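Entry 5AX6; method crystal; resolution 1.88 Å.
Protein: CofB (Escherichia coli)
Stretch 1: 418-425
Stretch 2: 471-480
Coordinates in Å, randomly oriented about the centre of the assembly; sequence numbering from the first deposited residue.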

ATOM      1  N   LYS A 418      12.045  41.263 -50.248  1.00 42.86           N
ATOM      2  CA  LYS A 418      12.118  40.485 -49.017  1.00 44.75           C
ATOM      3  C   LYS A 418      10.735  40.051 -48.538  1.00 41.28           C
ATOM      4  O   LYS A 418       9.732  40.670 -48.877  1.00 35.23           O
ATOM      5  CB  LYS A 418      12.813  41.296 -47.925  1.00 41.18           C
ATOM      6  CG  LYS A 418      14.253  41.664 -48.258  1.00 51.65           C
ATOM      7  CD  LYS A 418      14.890  42.463 -47.132  1.00 60.76           C
ATOM      8  CE  LYS A 418      16.401  42.556 -47.293  1.00 65.94           C
ATOM      9  NZ  LYS A 418      17.034  43.261 -46.139  1.00 67.87           N
ATOM     10  N   TYR A 419      10.693  38.985 -47.744  1.00 40.83           N
ATOM     11  CA  TYR A 419       9.443  38.524 -47.146  1.00 36.60           C
ATOM     12  C   TYR A 419       9.442  38.920 -45.672  1.00 33.19           C
ATOM     13  O   TYR A 419      10.297  38.480 -44.902  1.00 36.73           O
ATOM     14  CB  TYR A 419       9.276  37.009 -47.325  1.00 36.11           C
ATOM     15  CG  TYR A 419       9.177  36.584 -48.781  1.00 33.82           C
ATOM     16  CD1 TYR A 419       7.941  36.461 -49.411  1.00 34.01           C
ATOM     17  CD2 TYR A 419      10.319  36.325 -49.527  1.00 39.02           C
ATOM     18  CE1 TYR A 419       7.850  36.083 -50.737  1.00 28.35           C
ATOM     19  CE2 TYR A 419      10.238  35.954 -50.854  1.00 35.72           C
ATOM     20  CZ  TYR A 419       9.002  35.836 -51.454  1.00 39.91           C
ATOM     21  OH  TYR A 419       8.917  35.464 -52.778  1.00 39.38           O
ATOM     22  N   GLN A 420       8.496  39.771 -45.289  1.00 29.64           N
ATOM     23  CA  GLN A 420       8.500  40.348 -43.946  1.00 33.52           C
ATOM     24  C   GLN A 420       7.698  39.525 -42.925  1.00 34.74           C
ATOM     25  O   GLN A 420       8.006  39.546 -41.738  1.00 31.34           O
ATOM     26  CB  GLN A 420       7.969  41.785 -43.982  1.00 42.61           C
ATOM     27  CG  GLN A 420       8.845  42.759 -44.775  1.00 45.21           C
ATOM     28  CD  GLN A 420      10.309  42.728 -44.349  1.00 54.47           C
ATOM     29  OE1 GLN A 420      10.634  42.467 -43.186  1.00 48.31           O
ATOM     30  NE2 GLN A 420      11.203  42.989 -45.298  1.00 55.83           N
ATOM     31  N   ALA A 421       6.682  38.799 -43.379  1.00 30.07           N
ATOM     32  CA  ALA A 421       5.872  37.996 -42.455  1.00 27.94           C
ATOM     33  C   ALA A 421       6.724  36.905 -41.805  1.00 23.27           C
ATOM     34  O   ALA A 421       7.529  36.253 -42.467  1.00 25.13           O
ATOM     35  CB  ALA A 421       4.674  37.398 -43.180  1.00 28.90           C
ATOM     36  N   ASP A 422       6.556  36.715 -40.499  1.00 26.81           N
ATOM     37  CA  ASP A 422       7.417  35.815 -39.746  1.00 24.97           C
ATOM     38  C   ASP A 422       6.660  35.306 -38.516  1.00 24.79           C
ATOM     39  O   ASP A 422       6.292  36.088 -37.637  1.00 20.72           O
ATOM     40  CB  ASP A 422       8.712  36.540 -39.339  1.00 28.09           C
ATOM     41  CG  ASP A 422       9.751  35.614 -38.734  1.00 38.03           C
ATOM     42  OD1 ASP A 422       9.392  34.554 -38.177  1.00 30.66           O
ATOM     43  OD2 ASP A 422      10.953  35.958 -38.806  1.00 36.39           O
ATOM     44  N   PHE A 423       6.416  34.002 -38.454  1.00 21.30           N
ATOM     45  CA  PHE A 423       5.638  33.458 -37.343  1.00 22.47           C
ATOM     46  C   PHE A 423       6.503  32.616 -36.408  1.00 22.03           C
ATOM     47  O   PHE A 423       6.003  31.760 -35.671  1.00 19.37           O
ATOM     48  CB  PHE A 423       4.452  32.639 -37.882  1.00 20.14           C
ATOM     49  CG  PHE A 423       3.463  33.453 -38.684  1.00 21.75           C
ATOM     50  CD1 PHE A 423       3.217  34.785 -38.363  1.00 22.03           C
ATOM     51  CD2 PHE A 423       2.774  32.890 -39.745  1.00 17.98           C
ATOM     52  CE1 PHE A 423       2.316  35.540 -39.096  1.00 22.27           C
ATOM     53  CE2 PHE A 423       1.852  33.636 -40.491  1.00 22.09           C
ATOM     54  CZ  PHE A 423       1.628  34.968 -40.173  1.00 24.76           C
ATOM     55  N   SER A 424       7.805  32.877 -36.404  1.00 18.31           N
ATOM     56  CA  SER A 424       8.710  32.061 -35.610  1.00 20.49           C
ATOM     57  C   SER A 424       8.453  32.205 -34.103  1.00 24.26           C
ATOM     58  O   SER A 424       8.768  31.297 -33.334  1.00 21.93           O
ATOM     59  CB  SER A 424      10.171  32.404 -35.943  1.00 27.36           C
ATOM     60  OG  SER A 424      10.486  33.727 -35.557  1.00 30.98           O
ATOM     61  N   SER A 425       7.881  33.337 -33.686  1.00 25.00           N
ATOM     62  CA  SER A 425       7.553  33.562 -32.273  1.00 24.85           C
ATOM     63  C   SER A 425       6.084  33.887 -32.098  1.00 19.72           C
ATOM     64  O   SER A 425       5.611  34.922 -32.554  1.00 19.40           O
ATOM     65  CB  SER A 425       8.401  34.687 -31.685  1.00 34.92           C
ATOM     66  OG  SER A 425       9.778  34.381 -31.810  1.00 39.50           O
ATOM     67  N   VAL A 471       4.805  28.985 -55.622  1.00 28.54           N
ATOM     68  CA  VAL A 471       4.753  27.872 -54.686  1.00 24.96           C
ATOM     69  C   VAL A 471       5.918  28.045 -53.728  1.00 32.59           C
ATOM     70  O   VAL A 471       7.064  28.154 -54.163  1.00 29.33           O
ATOM     71  CB  VAL A 471       4.833  26.509 -55.386  1.00 24.92           C
ATOM     72  CG1 VAL A 471       4.898  25.387 -54.349  1.00 27.66           C
ATOM     73  CG2 VAL A 471       3.639  26.317 -56.326  1.00 29.36           C
ATOM     74  N   TYR A 472       5.625  28.093 -52.431  1.00 23.07           N
ATOM     75  CA  TYR A 472       6.661  28.301 -51.430  1.00 23.47           C
ATOM     76  C   TYR A 472       6.975  26.995 -50.698  1.00 26.73           C
ATOM     77  O   TYR A 472       6.068  26.182 -50.448  1.00 25.96           O
ATOM     78  CB  TYR A 472       6.231  29.360 -50.405  1.00 25.92           C
ATOM     79  CG  TYR A 472       5.945  30.746 -50.942  1.00 28.96           C
ATOM     80  CD1 TYR A 472       6.797  31.369 -51.854  1.00 28.44           C
ATOM     81  CD2 TYR A 472       4.825  31.451 -50.505  1.00 24.18           C
ATOM     82  CE1 TYR A 472       6.520  32.656 -52.329  1.00 30.51           C
ATOM     83  CE2 TYR A 472       4.541  32.717 -50.967  1.00 21.93           C
ATOM     84  CZ  TYR A 472       5.392  33.320 -51.875  1.00 24.78           C
ATOM     85  OH  TYR A 472       5.097  34.588 -52.312  1.00 30.42           O
ATOM     86  N   LEU A 473       8.249  26.810 -50.346  1.00 21.72           N
ATOM     87  CA  LEU A 473       8.703  25.666 -49.563  1.00 24.00           C
ATOM     88  C   LEU A 473       9.039  26.050 -48.123  1.00 23.01           C
ATOM     89  O   LEU A 473       9.822  26.966 -47.894  1.00 22.36           O
ATOM     90  CB  LEU A 473       9.939  25.033 -50.211  1.00 26.58           C
ATOM     91  CG  LEU A 473      10.593  23.900 -49.419  1.00 26.93           C
ATOM     92  CD1 LEU A 473       9.683  22.674 -49.399  1.00 25.91           C
ATOM     93  CD2 LEU A 473      11.965  23.544 -49.993  1.00 29.74           C
ATOM     94  N   ASN A 474       8.460  25.340 -47.157  1.00 22.69           N
ATOM     95  CA  ASN A 474       8.784  25.527 -45.740  1.00 22.82           C
ATOM     96  C   ASN A 474       8.963  26.979 -45.297  1.00 19.50           C
ATOM     97  O   ASN A 474      10.028  27.351 -44.801  1.00 23.10           O
ATOM     98  CB  ASN A 474      10.058  24.758 -45.393  1.00 24.62           C
ATOM     99  CG  ASN A 474       9.950  23.280 -45.706  1.00 24.70           C
ATOM    100  OD1 ASN A 474       8.866  22.695 -45.650  1.00 22.48           O
ATOM    101  ND2 ASN A 474      11.081  22.665 -46.050  1.00 21.40           N
ATOM    102  N   PRO A 475       7.926  27.802 -45.468  1.00 21.96           N
ATOM    103  CA  PRO A 475       8.019  29.249 -45.237  1.00 21.60           C
ATOM    104  C   PRO A 475       7.884  29.688 -43.768  1.00 26.47           C
ATOM    105  O   PRO A 475       7.109  29.102 -43.012  1.00 21.20           O
ATOM    106  CB  PRO A 475       6.855  29.805 -46.058  1.00 21.84           C
ATOM    107  CG  PRO A 475       5.877  28.700 -46.149  1.00 22.93           C
ATOM    108  CD  PRO A 475       6.606  27.397 -45.986  1.00 22.63           C
ATOM    109  N   LYS A 476       8.632  30.722 -43.388  1.00 23.92           N
ATOM    110  CA  LYS A 476       8.574  31.262 -42.027  1.00 25.86           C
ATOM    111  C   LYS A 476       7.225  31.899 -41.724  1.00 22.15           C
ATOM    112  O   LYS A 476       6.929  32.211 -40.562  1.00 23.84           O
ATOM    113  CB  LYS A 476       9.676  32.304 -41.807  1.00 24.04           C
ATOM    114  CG  LYS A 476       9.569  33.478 -42.779  1.00 26.95           C
ATOM    115  CD  LYS A 476      10.517  34.603 -42.414  1.00 30.35           C
ATOM    116  CE  LYS A 476      10.370  35.761 -43.402  1.00 34.15           C
ATOM    117  NZ  LYS A 476      11.417  36.800 -43.223  1.00 38.71           N
ATOM    118  N   PHE A 477       6.418  32.122 -42.759  1.00 21.43           N
ATOM    119  CA  PHE A 477       5.087  32.678 -42.538  1.00 21.23           C
ATOM    120  C   PHE A 477       4.006  31.594 -42.585  1.00 23.05           C
ATOM    121  O   PHE A 477       2.847  31.847 -42.940  1.00 18.98           O
ATOM    122  CB  PHE A 477       4.779  33.810 -43.535  1.00 21.06           C
ATOM    123  CG  PHE A 477       5.253  33.556 -44.944  1.00 29.12           C
ATOM    124  CD1 PHE A 477       4.468  32.839 -45.837  1.00 24.73           C
ATOM    125  CD2 PHE A 477       6.468  34.078 -45.389  1.00 24.39           C
ATOM    126  CE1 PHE A 477       4.896  32.625 -47.153  1.00 24.14           C
ATOM    127  CE2 PHE A 477       6.903  33.864 -46.701  1.00 23.61           C
ATOM    128  CZ  PHE A 477       6.113  33.142 -47.577  1.00 24.34           C
ATOM    129  N   LEU A 478       4.409  30.387 -42.195  1.00 17.07           N
ATOM    130  CA  LEU A 478       3.495  29.286 -41.908  1.00 17.97           C
ATOM    131  C   LEU A 478       3.973  28.679 -40.605  1.00 18.00           C
ATOM    132  O   LEU A 478       5.142  28.307 -40.485  1.00 18.37           O
ATOM    133  CB  LEU A 478       3.486  28.231 -43.024  1.00 17.98           C
ATOM    134  CG  LEU A 478       2.693  26.955 -42.726  1.00 22.00           C
ATOM    135  CD1 LEU A 478       1.218  27.281 -42.528  1.00 18.09           C
ATOM    136  CD2 LEU A 478       2.858  25.885 -43.832  1.00 19.81           C
ATOM    137  N   SER A 479       3.094  28.600 -39.611  1.00 18.12           N
ATOM    138  CA  SER A 479       3.488  27.975 -38.358  1.00 16.99           C
ATOM    139  C   SER A 479       2.471  26.927 -37.964  1.00 17.19           C
ATOM    140  O   SER A 479       1.324  26.971 -38.399  1.00 15.40           O
ATOM    141  CB  SER A 479       3.646  29.014 -37.246  1.00 14.50           C
ATOM    142  OG  SER A 479       2.409  29.628 -36.937  1.00 16.32           O
ATOM    143  N   VAL A 480       2.900  25.984 -37.128  1.00 18.34           N
ATOM    144  CA  VAL A 480       2.044  24.873 -36.765  1.00 18.56           C
ATOM    145  C   VAL A 480       2.151  24.574 -35.283  1.00 16.89           C
ATOM    146  O   VAL A 480       3.184  24.842 -34.666  1.00 17.74           O
ATOM    147  CB  VAL A 480       2.418  23.589 -37.544  1.00 16.25           C
ATOM    148  CG1 VAL A 480       2.014  23.706 -39.007  1.00 17.04           C
ATOM    149  CG2 VAL A 480       3.916  23.259 -37.365  1.00 17.20           C
TER
HETATM  150  O   HOH W   1       6.651  36.046 -53.992  1.00 41.67           O
HETATM  151  O   HOH W   2      11.714  37.677 -40.825  1.00 32.48           O

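Two hydrogen bonds pin the irregular strand-free segment 418-425 to the turn between two strands, and both involve Lys476, once as acceptor and once as donor. Lys476 O accepts from Phe423 N at 2.8 Å, nearly straight at 165°, while the side chain reaches back to give Lys476 NZ to Tyr419 O at 2.6 Å. Lys476 sits within the type I turn from Pro475 to Leu478, closed by Leu478 N to Pro475 O at 3.1 Å. Its chi1 is p, and the remaining chi angles are all t, so the chain runs fully extended from CB to the ammonium. A long, flexible residue suits this place: the methylenes pass along stretch 1, where Lys476 CE lies 3.0 Å from Ala421 O, and the charge arrives at a carbonyl. Asp422 does not form a salt bridge with it; a water bridges instead, donating to Asp422 OD2 (2.8 Å) and accepting from Lys476 NZ (2.6 Å). With Asp422 in the t rotamer, Asp422 OD1 accepts from Ser424 N (2.9 Å) and Ser424 OG (3.0 Å).

Beside this polar clasp lies an apolar layer. The contact buries 500 Å² in all, with Lys476, Tyr419, Phe477 and Phe423 covered most. Tyr419 and Phe423, both m at chi1, have CA-to-CB bonds directed toward stretch 2; the m rotamer puts Tyr419 CE1 3.9 Å from Tyr472 CZ. Phe477, at a chi1 of 40°, sets its ring beside Tyr419, inclined by 30° but slid apart, barely overlapping, with Tyr419 CD1 3.9 Å from Phe477 CE2. Ala421 CB meets Phe477 CB at 3.6 Å, and the side chain ends there. Phe423 CE2 approaches Phe477 O at 3.2 Å and Phe477 CB at 4.2 Å. A water joins Tyr419 OH (2.6 Å) and Tyr472 OH (2.7 Å), so the phenols keep polar company. Ala421 O is the exception, buried without a hydrogen-bonding partner.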